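Local coordinates for protein putative tagatose-6-phosphate ketose/aldose isomerase (Escherichia coli, PDB 3C3J) that is a putative isomerase of the SIS family, built from two SIS domains and paired with a second copy of itself, at residues 53-58 / 80-85; 73-78 / 182-187; 222-227 / 252-257; 270-275 / 303-308. All blocks are in the same frame, centred on the assembly; numbering follows the deposited sequence.

Contact 1 (53-58 / 80-85)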
loop_
_atom_site.group_PDB
_atom_site.type_symbol
_atom_site.label_atom_id
_atom_site.label_comp_id
_atom_site.label_asym_id
_atom_site.label_seq_id
_atom_site.Cartn_x
_atom_site.Cartn_y
_atom_site.Cartn_z
ATOM N N ASN A 53 17.864 16.232 -11.114
ATOM C CA ASN A 53 17.792 15.504 -9.862
ATOM C C ASN A 53 16.526 15.795 -9.017
ATOM O O ASN A 53 16.441 15.346 -7.879
ATOM C CB ASN A 53 19.058 15.785 -9.043
ATOM C CG ASN A 53 19.344 17.301 -8.856
ATOM O OD1 ASN A 53 18.762 18.163 -9.541
ATOM N ND2 ASN A 53 20.276 17.620 -7.928
ATOM N N LEU A 54 15.564 16.535 -9.571
ATOM C CA LEU A 54 14.330 16.860 -8.855
ATOM C C LEU A 54 13.571 15.599 -8.464
ATOM O O LEU A 54 13.390 14.690 -9.283
ATOM C CB LEU A 54 13.422 17.766 -9.694
ATOM C CG LEU A 54 12.076 18.192 -9.103
ATOM C CD1 LEU A 54 12.272 19.154 -7.964
ATOM C CD2 LEU A 54 11.140 18.771 -10.206
ATOM N N ARG A 55 13.158 15.551 -7.198
ATOM C CA ARG A 55 12.151 14.584 -6.718
ATOM C C ARG A 55 10.803 15.292 -6.648
ATOM O O ARG A 55 10.717 16.450 -6.208
ATOM C CB ARG A 55 12.521 14.047 -5.340
ATOM C CG ARG A 55 13.433 12.834 -5.359
ATOM C CD ARG A 55 14.700 13.028 -6.155
ATOM N NE ARG A 55 15.480 11.780 -6.233
ATOM C CZ ARG A 55 16.534 11.582 -7.034
ATOM N NH1 ARG A 55 16.981 12.540 -7.833
ATOM N NH2 ARG A 55 17.155 10.406 -7.031
ATOM N N ILE A 56 9.752 14.607 -7.070
ATOM C CA ILE A 56 8.408 15.156 -6.986
ATOM C C ILE A 56 7.608 14.176 -6.131
ATOM O O ILE A 56 7.483 13.020 -6.476
ATOM C CB ILE A 56 7.740 15.337 -8.356
ATOM C CG1 ILE A 56 8.613 16.154 -9.334
ATOM C CG2 ILE A 56 6.370 15.979 -8.193
ATOM C CD1 ILE A 56 8.031 16.234 -10.724
ATOM N N ILE A 57 7.088 14.644 -5.003
ATOM C CA ILE A 57 6.311 13.790 -4.118
ATOM C C ILE A 57 4.873 14.263 -4.103
ATOM O O ILE A 57 4.610 15.435 -3.844
ATOM C CB ILE A 57 6.897 13.744 -2.688
ATOM C CG1 ILE A 57 8.241 13.033 -2.711
ATOM C CG2 ILE A 57 5.928 13.033 -1.704
ATOM C CD1 ILE A 57 8.991 12.990 -1.370
ATOM N N LEU A 58 3.946 13.356 -4.376
ATOM C CA LEU A 58 2.520 13.628 -4.222
ATOM C C LEU A 58 2.113 13.173 -2.823
ATOM O O LEU A 58 2.320 12.026 -2.453
ATOM C CB LEU A 58 1.712 12.859 -5.270
ATOM C CG LEU A 58 1.572 13.494 -6.635
ATOM C CD1 LEU A 58 2.929 13.655 -7.332
ATOM C CD2 LEU A 58 0.578 12.692 -7.483
ATOM N N GLY A 80 8.958 10.833 -17.577
ATOM C CA GLY A 80 10.338 10.495 -17.279
ATOM C C GLY A 80 10.930 11.231 -16.075
ATOM O O GLY A 80 12.137 11.210 -15.867
ATOM N N LYS A 81 10.098 11.881 -15.273
ATOM C CA LYS A 81 10.563 12.567 -14.077
ATOM C C LYS A 81 10.334 11.683 -12.864
ATOM O O LYS A 81 9.594 10.693 -12.919
ATOM C CB LYS A 81 9.848 13.899 -13.876
ATOM C CG LYS A 81 9.841 14.846 -15.092
ATOM C CD LYS A 81 11.221 15.187 -15.541
ATOM C CE LYS A 81 11.292 16.576 -16.239
ATOM N NZ LYS A 81 10.239 16.721 -17.287
ATOM N N ASN A 82 10.963 12.080 -11.764
ATOM C CA ASN A 82 10.962 11.311 -10.518
ATOM C C ASN A 82 9.713 11.582 -9.662
ATOM O O ASN A 82 9.806 12.214 -8.614
ATOM C CB ASN A 82 12.220 11.663 -9.700
ATOM C CG ASN A 82 13.506 11.322 -10.405
ATOM O OD1 ASN A 82 14.466 12.132 -10.433
ATOM N ND2 ASN A 82 13.567 10.122 -10.956
ATOM N N PHE A 83 8.556 11.104 -10.121
ATOM C CA PHE A 83 7.300 11.208 -9.374
ATOM C C PHE A 83 7.139 10.005 -8.456
ATOM O O PHE A 83 7.396 8.864 -8.885
ATOM C CB PHE A 83 6.095 11.211 -10.323
ATOM C CG PHE A 83 5.822 12.511 -10.989
ATOM C CD1 PHE A 83 4.943 13.434 -10.416
ATOM C CD2 PHE A 83 6.426 12.817 -12.202
ATOM C CE1 PHE A 83 4.688 14.635 -11.029
ATOM C CE2 PHE A 83 6.166 14.010 -12.835
ATOM C CZ PHE A 83 5.304 14.934 -12.248
ATOM N N SER A 84 6.703 10.257 -7.219
ATOM C CA SER A 84 6.318 9.220 -6.276
ATOM C C SER A 84 5.203 9.744 -5.363
ATOM O O SER A 84 4.970 10.936 -5.304
ATOM C CB SER A 84 7.506 8.773 -5.430
ATOM O OG SER A 84 7.973 9.804 -4.600
ATOM N N ALA A 85 4.564 8.833 -4.639
ATOM C CA ALA A 85 3.520 9.163 -3.694
ATOM C C ALA A 85 3.923 8.729 -2.274
ATOM O O ALA A 85 4.316 7.573 -2.048
ATOM C CB ALA A 85 2.203 8.443 -4.089
HETATM O O HOH W 1 12.584 14.551 -11.826
#

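Contact 2 (73-78 / 182-187)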
loop_
_atom_site.group_PDB
_atom_site.type_symbol
_atom_site.label_atom_id
_atom_site.label_comp_id
_atom_site.label_asym_id
_atom_site.label_seq_id
_atom_site.Cartn_x
_atom_site.Cartn_y
_atom_site.Cartn_z
ATOM N N PRO A 73 2.823 6.637 -10.563
ATOM C CA PRO A 73 3.599 5.801 -11.485
ATOM C C PRO A 73 3.395 6.172 -12.940
ATOM O O PRO A 73 4.366 6.283 -13.670
ATOM C CB PRO A 73 3.078 4.390 -11.207
ATOM C CG PRO A 73 2.483 4.481 -9.812
ATOM C CD PRO A 73 1.874 5.826 -9.776
ATOM N N TRP A 74 2.151 6.346 -13.363
ATOM C CA TRP A 74 1.882 6.832 -14.718
ATOM C C TRP A 74 2.585 8.154 -15.013
ATOM O O TRP A 74 3.242 8.303 -16.061
ATOM C CB TRP A 74 0.383 6.955 -14.984
ATOM C CG TRP A 74 0.117 7.350 -16.389
ATOM C CD1 TRP A 74 0.135 6.527 -17.477
ATOM C CD2 TRP A 74 -0.140 8.677 -16.885
ATOM N NE1 TRP A 74 -0.115 7.261 -18.628
ATOM C CE2 TRP A 74 -0.286 8.576 -18.292
ATOM C CE3 TRP A 74 -0.252 9.939 -16.278
ATOM C CZ2 TRP A 74 -0.558 9.681 -19.104
ATOM C CZ3 TRP A 74 -0.543 11.046 -17.088
ATOM C CH2 TRP A 74 -0.693 10.907 -18.481
ATOM N N LEU A 75 2.498 9.105 -14.087
ATOM C CA LEU A 75 3.188 10.384 -14.278
ATOM C C LEU A 75 4.717 10.203 -14.421
ATOM O O LEU A 75 5.362 10.852 -15.257
ATOM C CB LEU A 75 2.867 11.356 -13.142
ATOM C CG LEU A 75 1.538 12.104 -13.231
ATOM C CD1 LEU A 75 1.305 12.925 -11.963
ATOM C CD2 LEU A 75 1.472 12.966 -14.499
ATOM N N ALA A 76 5.287 9.326 -13.596
ATOM C CA ALA A 76 6.710 9.027 -13.662
ATOM C C ALA A 76 7.084 8.531 -15.070
ATOM O O ALA A 76 8.032 9.041 -15.683
ATOM C CB ALA A 76 7.075 7.966 -12.597
ATOM N N SER A 77 6.340 7.549 -15.571
ATOM C CA SER A 77 6.673 6.921 -16.844
ATOM C C SER A 77 6.337 7.827 -18.004
ATOM O O SER A 77 7.101 7.886 -18.969
ATOM C CB SER A 77 5.960 5.589 -17.046
ATOM O OG SER A 77 4.563 5.726 -16.906
ATOM N N HIS A 78 5.206 8.516 -17.917
ATOM C CA HIS A 78 4.780 9.427 -18.988
ATOM C C HIS A 78 5.755 10.588 -19.189
ATOM O O HIS A 78 6.038 10.953 -20.321
ATOM C CB HIS A 78 3.390 9.981 -18.715
ATOM C CG HIS A 78 2.809 10.723 -19.878
ATOM N ND1 HIS A 78 2.766 12.100 -19.940
ATOM C CD2 HIS A 78 2.268 10.274 -21.035
ATOM C CE1 HIS A 78 2.207 12.463 -21.082
ATOM N NE2 HIS A 78 1.893 11.376 -21.762
ATOM N N SER A 182 -6.937 17.661 -11.959
ATOM C CA SER A 182 -6.097 18.868 -12.008
ATOM C C SER A 182 -4.597 18.525 -12.033
ATOM O O SER A 182 -3.847 19.068 -12.849
ATOM C CB SER A 182 -6.420 19.819 -10.858
ATOM O OG SER A 182 -7.813 20.107 -10.849
ATOM N N CYS A 183 -4.173 17.630 -11.147
ATOM C CA CYS A 183 -2.776 17.208 -11.094
ATOM C C CYS A 183 -2.317 16.594 -12.419
ATOM O O CYS A 183 -1.277 16.966 -12.933
ATOM C CB CYS A 183 -2.521 16.231 -9.945
ATOM S SG CYS A 183 -0.744 15.971 -9.637
ATOM N N LEU A 184 -3.128 15.708 -12.992
ATOM C CA LEU A 184 -2.832 15.128 -14.294
ATOM C C LEU A 184 -2.690 16.235 -15.356
ATOM O O LEU A 184 -1.735 16.225 -16.142
ATOM C CB LEU A 184 -3.928 14.135 -14.678
ATOM C CG LEU A 184 -3.988 12.795 -13.952
ATOM C CD1 LEU A 184 -5.328 12.088 -14.299
ATOM C CD2 LEU A 184 -2.791 11.865 -14.298
ATOM N N ALA A 185 -3.595 17.218 -15.332
ATOM C CA ALA A 185 -3.608 18.295 -16.324
ATOM C C ALA A 185 -2.420 19.206 -16.179
ATOM O O ALA A 185 -1.927 19.721 -17.169
ATOM C CB ALA A 185 -4.891 19.103 -16.258
ATOM N N VAL A 186 -1.955 19.405 -14.948
ATOM C CA VAL A 186 -0.799 20.259 -14.709
ATOM C C VAL A 186 0.436 19.635 -15.332
ATOM O O VAL A 186 1.180 20.321 -16.031
ATOM C CB VAL A 186 -0.552 20.517 -13.193
ATOM C CG1 VAL A 186 0.886 21.077 -12.959
ATOM C CG2 VAL A 186 -1.647 21.499 -12.622
ATOM N N PHE A 187 0.638 18.329 -15.127
ATOM C CA PHE A 187 1.909 17.686 -15.527
ATOM C C PHE A 187 1.899 16.968 -16.861
ATOM O O PHE A 187 2.973 16.732 -17.421
ATOM C CB PHE A 187 2.417 16.777 -14.391
ATOM C CG PHE A 187 2.787 17.548 -13.174
ATOM C CD1 PHE A 187 3.989 18.240 -13.126
ATOM C CD2 PHE A 187 1.903 17.668 -12.108
ATOM C CE1 PHE A 187 4.335 18.986 -11.994
ATOM C CE2 PHE A 187 2.230 18.417 -10.999
ATOM C CZ PHE A 187 3.454 19.103 -10.952
#

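Contact 3 (222-227 / 252-257)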
loop_
_atom_site.group_PDB
_atom_site.type_symbol
_atom_site.label_atom_id
_atom_site.label_comp_id
_atom_site.label_asym_id
_atom_site.label_seq_id
_atom_site.Cartn_x
_atom_site.Cartn_y
_atom_site.Cartn_z
ATOM N N ALA A 222 -27.863 -7.004 -1.882
ATOM C CA ALA A 222 -27.672 -8.352 -1.338
ATOM C C ALA A 222 -27.001 -8.311 0.034
ATOM O O ALA A 222 -26.311 -7.352 0.374
ATOM C CB ALA A 222 -26.870 -9.220 -2.315
ATOM N N PRO A 223 -27.199 -9.359 0.844
ATOM C CA PRO A 223 -26.683 -9.339 2.204
ATOM C C PRO A 223 -25.179 -9.704 2.298
ATOM O O PRO A 223 -24.773 -10.532 3.115
ATOM C CB PRO A 223 -27.567 -10.362 2.901
ATOM C CG PRO A 223 -27.900 -11.365 1.810
ATOM C CD PRO A 223 -27.955 -10.592 0.542
ATOM N N TRP A 224 -24.355 -9.064 1.480
ATOM C CA TRP A 224 -22.915 -9.265 1.595
ATOM C C TRP A 224 -22.396 -8.655 2.901
ATOM O O TRP A 224 -22.964 -7.684 3.416
ATOM C CB TRP A 224 -22.161 -8.699 0.377
ATOM C CG TRP A 224 -22.803 -7.526 -0.235
ATOM C CD1 TRP A 224 -23.072 -6.341 0.367
ATOM C CD2 TRP A 224 -23.303 -7.431 -1.561
ATOM N NE1 TRP A 224 -23.693 -5.502 -0.504
ATOM C CE2 TRP A 224 -23.849 -6.144 -1.702
ATOM C CE3 TRP A 224 -23.332 -8.305 -2.650
ATOM C CZ2 TRP A 224 -24.420 -5.699 -2.885
ATOM C CZ3 TRP A 224 -23.907 -7.870 -3.829
ATOM C CH2 TRP A 224 -24.444 -6.582 -3.935
ATOM N N LYS A 225 -21.345 -9.273 3.434
ATOM C CA LYS A 225 -20.646 -8.842 4.640
ATOM C C LYS A 225 -19.217 -8.352 4.346
ATOM O O LYS A 225 -18.563 -7.747 5.208
ATOM C CB LYS A 225 -20.504 -10.024 5.587
ATOM C CG LYS A 225 -21.836 -10.612 6.053
ATOM C CD LYS A 225 -22.447 -9.801 7.162
ATOM C CE LYS A 225 -23.549 -10.611 7.892
ATOM N NZ LYS A 225 -23.032 -11.914 8.428
ATOM N N ARG A 226 -18.719 -8.672 3.164
ATOM C CA ARG A 226 -17.375 -8.246 2.751
ATOM C C ARG A 226 -17.450 -7.773 1.327
ATOM O O ARG A 226 -18.173 -8.351 0.505
ATOM C CB ARG A 226 -16.369 -9.387 2.844
ATOM C CG ARG A 226 -16.264 -9.995 4.243
ATOM C CD ARG A 226 -15.276 -11.141 4.300
ATOM N NE ARG A 226 -15.028 -11.569 5.679
ATOM C CZ ARG A 226 -14.195 -12.556 6.033
ATOM N NH1 ARG A 226 -14.046 -12.862 7.312
ATOM N NH2 ARG A 226 -13.513 -13.229 5.118
ATOM N N ILE A 227 -16.706 -6.713 1.049
ATOM C CA ILE A 227 -16.511 -6.269 -0.307
ATOM C C ILE A 227 -15.022 -6.152 -0.590
ATOM O O ILE A 227 -14.256 -5.687 0.254
ATOM C CB ILE A 227 -17.258 -4.939 -0.612
ATOM C CG1 ILE A 227 -17.075 -4.557 -2.081
ATOM C CG2 ILE A 227 -16.822 -3.818 0.296
ATOM C CD1 ILE A 227 -18.074 -3.530 -2.569
ATOM N N GLY A 252 -18.371 1.066 9.010
ATOM C CA GLY A 252 -17.691 -0.183 9.265
ATOM C C GLY A 252 -18.523 -1.433 9.130
ATOM O O GLY A 252 -17.982 -2.538 9.207
ATOM N N LYS A 253 -19.823 -1.310 8.914
ATOM C CA LYS A 253 -20.655 -2.511 8.899
ATOM C C LYS A 253 -20.329 -3.438 7.751
ATOM O O LYS A 253 -20.386 -4.653 7.897
ATOM C CB LYS A 253 -22.138 -2.144 8.922
ATOM C CG LYS A 253 -22.546 -1.371 10.193
ATOM C CD LYS A 253 -22.105 -2.047 11.507
ATOM C CE LYS A 253 -22.175 -1.064 12.682
ATOM N NZ LYS A 253 -21.424 0.206 12.403
ATOM N N LEU A 254 -19.989 -2.896 6.596
ATOM C CA LEU A 254 -19.502 -3.738 5.510
ATOM C C LEU A 254 -17.984 -3.678 5.519
ATOM O O LEU A 254 -17.403 -2.603 5.283
ATOM C CB LEU A 254 -20.039 -3.207 4.189
ATOM C CG LEU A 254 -19.916 -4.013 2.898
ATOM C CD1 LEU A 254 -20.037 -5.543 3.096
ATOM C CD2 LEU A 254 -20.985 -3.492 1.906
ATOM N N ALA A 255 -17.348 -4.804 5.824
ATOM C CA ALA A 255 -15.890 -4.910 5.781
ATOM C C ALA A 255 -15.448 -4.736 4.325
ATOM O O ALA A 255 -16.017 -5.353 3.418
ATOM C CB ALA A 255 -15.423 -6.278 6.327
ATOM N N ALA A 256 -14.431 -3.915 4.098
ATOM C CA ALA A 256 -13.953 -3.647 2.734
ATOM C C ALA A 256 -12.440 -3.840 2.602
ATOM O O ALA A 256 -11.667 -3.484 3.494
ATOM C CB ALA A 256 -14.387 -2.241 2.256
ATOM N N PHE A 257 -12.048 -4.419 1.471
ATOM C CA PHE A 257 -10.666 -4.817 1.178
ATOM C C PHE A 257 -10.323 -4.363 -0.225
ATOM O O PHE A 257 -11.201 -4.141 -1.055
ATOM C CB PHE A 257 -10.506 -6.334 1.267
ATOM C CG PHE A 257 -11.004 -6.917 2.535
ATOM C CD1 PHE A 257 -10.172 -7.059 3.634
ATOM C CD2 PHE A 257 -12.334 -7.316 2.652
ATOM C CE1 PHE A 257 -10.649 -7.584 4.833
ATOM C CE2 PHE A 257 -12.821 -7.842 3.852
ATOM C CZ PHE A 257 -11.976 -7.977 4.932
#

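Contact 4 (270-275 / 303-308)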
loop_
_atom_site.group_PDB
_atom_site.type_symbol
_atom_site.label_atom_id
_atom_site.label_comp_id
_atom_site.label_asym_id
_atom_site.label_seq_id
_atom_site.Cartn_x
_atom_site.Cartn_y
_atom_site.Cartn_z
ATOM N N SER A 270 -8.082 -15.790 0.297
ATOM C CA SER A 270 -8.692 -16.536 1.385
ATOM C C SER A 270 -9.826 -15.772 2.034
ATOM O O SER A 270 -10.697 -16.368 2.646
ATOM C CB SER A 270 -7.651 -16.892 2.444
ATOM O OG SER A 270 -7.076 -15.719 2.947
ATOM N N LEU A 271 -9.833 -14.452 1.894
ATOM C CA LEU A 271 -10.953 -13.694 2.418
ATOM C C LEU A 271 -12.285 -13.915 1.657
ATOM O O LEU A 271 -13.356 -13.620 2.178
ATOM C CB LEU A 271 -10.565 -12.217 2.567
ATOM C CG LEU A 271 -10.634 -11.324 1.359
ATOM C CD1 LEU A 271 -12.061 -10.861 1.200
ATOM C CD2 LEU A 271 -9.638 -10.137 1.510
ATOM N N VAL A 272 -12.233 -14.428 0.435
ATOM C CA VAL A 272 -13.457 -14.617 -0.331
ATOM C C VAL A 272 -14.332 -15.732 0.279
ATOM O O VAL A 272 -13.922 -16.885 0.381
ATOM C CB VAL A 272 -13.173 -14.924 -1.811
ATOM C CG1 VAL A 272 -14.474 -15.150 -2.572
ATOM C CG2 VAL A 272 -12.374 -13.789 -2.460
ATOM N N ASP A 273 -15.519 -15.356 0.725
ATOM C CA ASP A 273 -16.489 -16.331 1.225
ATOM C C ASP A 273 -17.832 -16.099 0.533
ATOM O O ASP A 273 -17.943 -15.244 -0.364
ATOM C CB ASP A 273 -16.596 -16.272 2.759
ATOM C CG ASP A 273 -17.138 -14.935 3.297
ATOM O OD1 ASP A 273 -17.853 -14.193 2.595
ATOM O OD2 ASP A 273 -16.865 -14.626 4.473
ATOM N N ASP A 274 -18.855 -16.856 0.938
ATOM C CA ASP A 274 -20.154 -16.777 0.267
ATOM C C ASP A 274 -21.004 -15.562 0.684
ATOM O O ASP A 274 -22.162 -15.459 0.298
ATOM C CB ASP A 274 -20.945 -18.104 0.397
ATOM C CG ASP A 274 -21.389 -18.412 1.820
ATOM O OD1 ASP A 274 -21.227 -17.560 2.721
ATOM O OD2 ASP A 274 -21.917 -19.541 2.040
ATOM N N GLU A 275 -20.424 -14.666 1.483
ATOM C CA GLU A 275 -21.016 -13.373 1.783
ATOM C C GLU A 275 -20.144 -12.214 1.259
ATOM O O GLU A 275 -20.283 -11.091 1.714
ATOM C CB GLU A 275 -21.183 -13.226 3.276
ATOM C CG GLU A 275 -22.119 -14.257 3.885
ATOM C CD GLU A 275 -22.160 -14.124 5.384
ATOM O OE1 GLU A 275 -21.090 -14.212 6.039
ATOM O OE2 GLU A 275 -23.255 -13.892 5.917
ATOM N N ASN A 303 -16.460 -19.903 -8.058
ATOM C CA ASN A 303 -17.849 -19.796 -7.657
ATOM C C ASN A 303 -18.026 -19.776 -6.129
ATOM O O ASN A 303 -18.952 -20.388 -5.590
ATOM C CB ASN A 303 -18.658 -20.937 -8.300
ATOM C CG ASN A 303 -20.141 -20.739 -8.176
ATOM O OD1 ASN A 303 -20.646 -19.628 -8.307
ATOM N ND2 ASN A 303 -20.847 -21.812 -7.891
ATOM N N GLN A 304 -17.147 -19.086 -5.417
ATOM C CA GLN A 304 -17.268 -19.072 -3.964
ATOM C C GLN A 304 -17.775 -17.753 -3.384
ATOM O O GLN A 304 -18.381 -17.741 -2.316
ATOM C CB GLN A 304 -15.986 -19.585 -3.295
ATOM C CG GLN A 304 -14.874 -18.606 -3.078
ATOM C CD GLN A 304 -13.493 -19.289 -3.037
ATOM O OE1 GLN A 304 -13.373 -20.488 -3.348
ATOM N NE2 GLN A 304 -12.451 -18.529 -2.678
ATOM N N ALA A 305 -17.542 -16.653 -4.089
ATOM C CA ALA A 305 -18.076 -15.351 -3.694
ATOM C C ALA A 305 -19.602 -15.329 -3.824
ATOM O O ALA A 305 -20.168 -16.052 -4.647
ATOM C CB ALA A 305 -17.466 -14.245 -4.550
HETATM N N MSE A 306 -20.260 -14.501 -3.018
HETATM C CA MSE A 306 -21.677 -14.213 -3.220
HETATM C C MSE A 306 -21.916 -13.661 -4.607
HETATM O O MSE A 306 -22.900 -14.013 -5.248
HETATM C CB MSE A 306 -22.184 -13.207 -2.193
HETATM C CG MSE A 306 -23.683 -12.866 -2.302
HETATM SE SE MSE A 306 -24.302 -11.775 -0.764
HETATM C CE MSE A 306 -24.695 -13.237 0.514
ATOM N N ARG A 307 -21.022 -12.770 -5.057
ATOM C CA ARG A 307 -21.125 -12.149 -6.379
ATOM C C ARG A 307 -19.763 -11.642 -6.842
ATOM O O ARG A 307 -19.015 -11.093 -6.029
ATOM C CB ARG A 307 -22.119 -10.976 -6.354
ATOM C CG ARG A 307 -22.585 -10.544 -7.740
ATOM C CD ARG A 307 -23.771 -9.597 -7.701
ATOM N NE ARG A 307 -24.922 -10.205 -7.025
ATOM C CZ ARG A 307 -26.013 -9.556 -6.619
ATOM N NH1 ARG A 307 -26.152 -8.249 -6.832
ATOM N NH2 ARG A 307 -26.987 -10.224 -5.994
ATOM N N VAL A 308 -19.469 -11.827 -8.132
ATOM C CA VAL A 308 -18.270 -11.291 -8.782
ATOM C C VAL A 308 -18.733 -10.392 -9.918
ATOM O O VAL A 308 -19.409 -10.852 -10.835
ATOM C CB VAL A 308 -17.334 -12.373 -9.336
ATOM C CG1 VAL A 308 -16.059 -11.725 -10.005
ATOM C CG2 VAL A 308 -16.915 -13.367 -8.218
#

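Contact 1 (53-58 / 80-85)
Ile56 and Phe83 carry the side-chain half of this contact, lying side by side and pointing the same way. In Ile56, CG1 is anti to the carbonyl carbon (chi1 -53°) and chi2 of 175° extends CD1, which sits over one face of the Phe83 ring, off centre toward the rim, 3.6 Å from the centroid: a CH-pi contact. CG2 of the same isoleucine reaches the CD1-CE1 side of the ring, while Leu58 CD1 meets the ring edge in its plane, 3.7 Å from Phe83 CD1. The backbones are bonded in parallel register. Ile56 N gives its proton to Asn82 O at 2.8 Å, and Ser84 N returns one to Ile56 O at 3.0 Å. Leu58 N then donates to Ser84 O, with 172° at the hydrogen. This is the beta-alpha-beta unit 55-59, 63-79, 82-85 of the first SIS domain, with strand 82-85 outermost in its parallel sheet within this chain. A water bridges Leu54 O (2.7 Å) and Asn82 N (3.0 Å). Farther out, Leu75 and Ala76 of helix 63-79 touch Phe83, Phe187 meets its ring edge-to-face, and Ile108 of strand 105-111 touches Ile56 and Leu58.

Contact 2 (73-78 / 182-187)
Trp74 and Leu184 meet across two helices, and their first torsions set where each CG lies: anti to the backbone N in Trp74 (chi1 -176°), anti to the carbonyl carbon in Leu184 (chi1 -73°). From there Leu184 CD2 reaches the indole of Trp74. The helices are 63-79 and 174-187 of the first SIS domain, an alpha/beta fold with a parallel sheet; their short segments run nearly parallel, 8° apart, with axes 11.3 Å from each other. At that separation the backbones do not meet, and the join is made wholly by apolar side chains.

The Trp74 and Leu184 side chains cross at about a right angle. Leu184 CD2 comes up obliquely to the six-membered part of the indole, 3.7 Å from Trp74 CZ3 and barely farther from CE3. Within its own helix, Trp74 has His78 CB over the centre of one ring face, one turn on. Leu75 meets the opposite helix with both its methyl groups. CD1 lies 4.3 Å from Cys183 SG, a looser touch, and CD2 approaches Phe187, with Leu184 CD2 farther off.

Ile34 of helix 23-49 packs on Ser182 and Ala185, and Leu31 on Ala185, while Arg38 bonds to the carbonyls of Ala185 and Val186 near the helix end. Phe340 of helix 335-356 touches Leu184, and Val336 of that helix touches Trp74. Leu75 and Phe187 also cross at about a right angle, with Leu75 CD2 resting 3.9 Å from Phe187 CB.

Contact 3 (222-227 / 252-257)
Three backbone hydrogen bonds join Lys225 and Ile227 to Ala255 and Phe257. The first is the most bent: Ala255 N donates to Lys225 O at 3.2 Å with 140° at the hydrogen. Ile227 N then gives to Ala255 O at 2.8 Å, and Phe257 N to Ile227 O at the same length. Weaker CA-H...O contacts run beside them, from Arg226 CA to Ala255 O and from Ala256 CA to Ile227 O.

The bonds make strands 226-231 and 255-259 parallel neighbours, the first and last elements of a beta-alpha-beta unit connected through helix 235-249 in the second SIS domain.

Apolar contacts gather on the side of Ile227 and Ala256. Ile227 CG2, set between the backbone N and the carbonyl carbon, is 3.5 Å from Ala256 CB and 4.0 Å from Leu254 CG. Leu254 CD2 in turn meets Trp224 CD1 at 3.9 Å, approaching the indole obliquely. Val246 of helix 235-249 packs on Ile227, Leu254 and Ala256.

On the other side of the strands, Arg226 extends from CG to NE, with its CB at the edge of the Phe257 ring, 4.0 Å from CE2; Ile227 O lies near the same ring's plane. Arg226 NH2 hydrogen-bonds to two backbone carbonyls, Leu271 O and Gly252 O of the second subunit. The Phe257 ring meets Phe257 of the second subunit with planes about 10° apart.

Contact 4 (270-275 / 303-308)
Val272 and Gln304 cross at about a right angle, and the methyl CG1 of the valine does the touching: it is 3.5 Å from Gln304 CG and 3.7 Å from Ala305 CB. CG1 stands anti to the Val272 backbone N (chi1 179°), which turns this branch toward Gln304 and Ala305. The glutamine, extended beyond CG, continues across the valine until NE2 comes 3.8 Å from Val272 CB.

Met306, a selenomethionine in the model, meets Asp274 and Glu275. Its chain bends at chi3 (-85°), bringing CE round to 3.4 Å from Asp274 O, while its CB is equally close to that oxygen; CE also approaches Glu275 CA. Between these two groups of contacts the backbones meet through CA-H...O contacts. Ala305 CA points its hydrogen at Asp273 O at 3.3 Å, and Asp274 CA approaches Gln304 O at the same distance.

Within the loop, Asp273 and Glu275 form an Asx turn: Asp273 OD1 accepts from Glu275 N at 2.8 Å, met from above the carboxylate plane, and the same oxygen bonds to Thr276 OG1. The contact lies at the surface of the second SIS domain, where the loop leading into strand 276-281 passes the turn between helix 288-302 and strand 307-312, and Arg307 bonds through its backbone to Val278 of strand 276-281.

Contacts 1 and 2 belong to the first SIS domain, contacts 3 and 4 to the second. Contacts 1 and 3 are equivalent pairings, each joining the strand outermost within this chain to its neighbour in a five-stranded parallel sheet of order 2-1-3-4-5; their centres are about 36 Å apart, on opposite sides of the chain's centre. Contact 2 interleaves with contact 1 along the chain, their centres about 10 Å apart, since helix 63-79 links the two strands; Ala76 CB packs against Lys81 O and Phe83 O. Contact 4 follows contact 3, centres about 11 Å apart, joined by the Lys225-Glu275 salt bridge. Two similar domains thus stand in series, and all four contacts touch the second subunit.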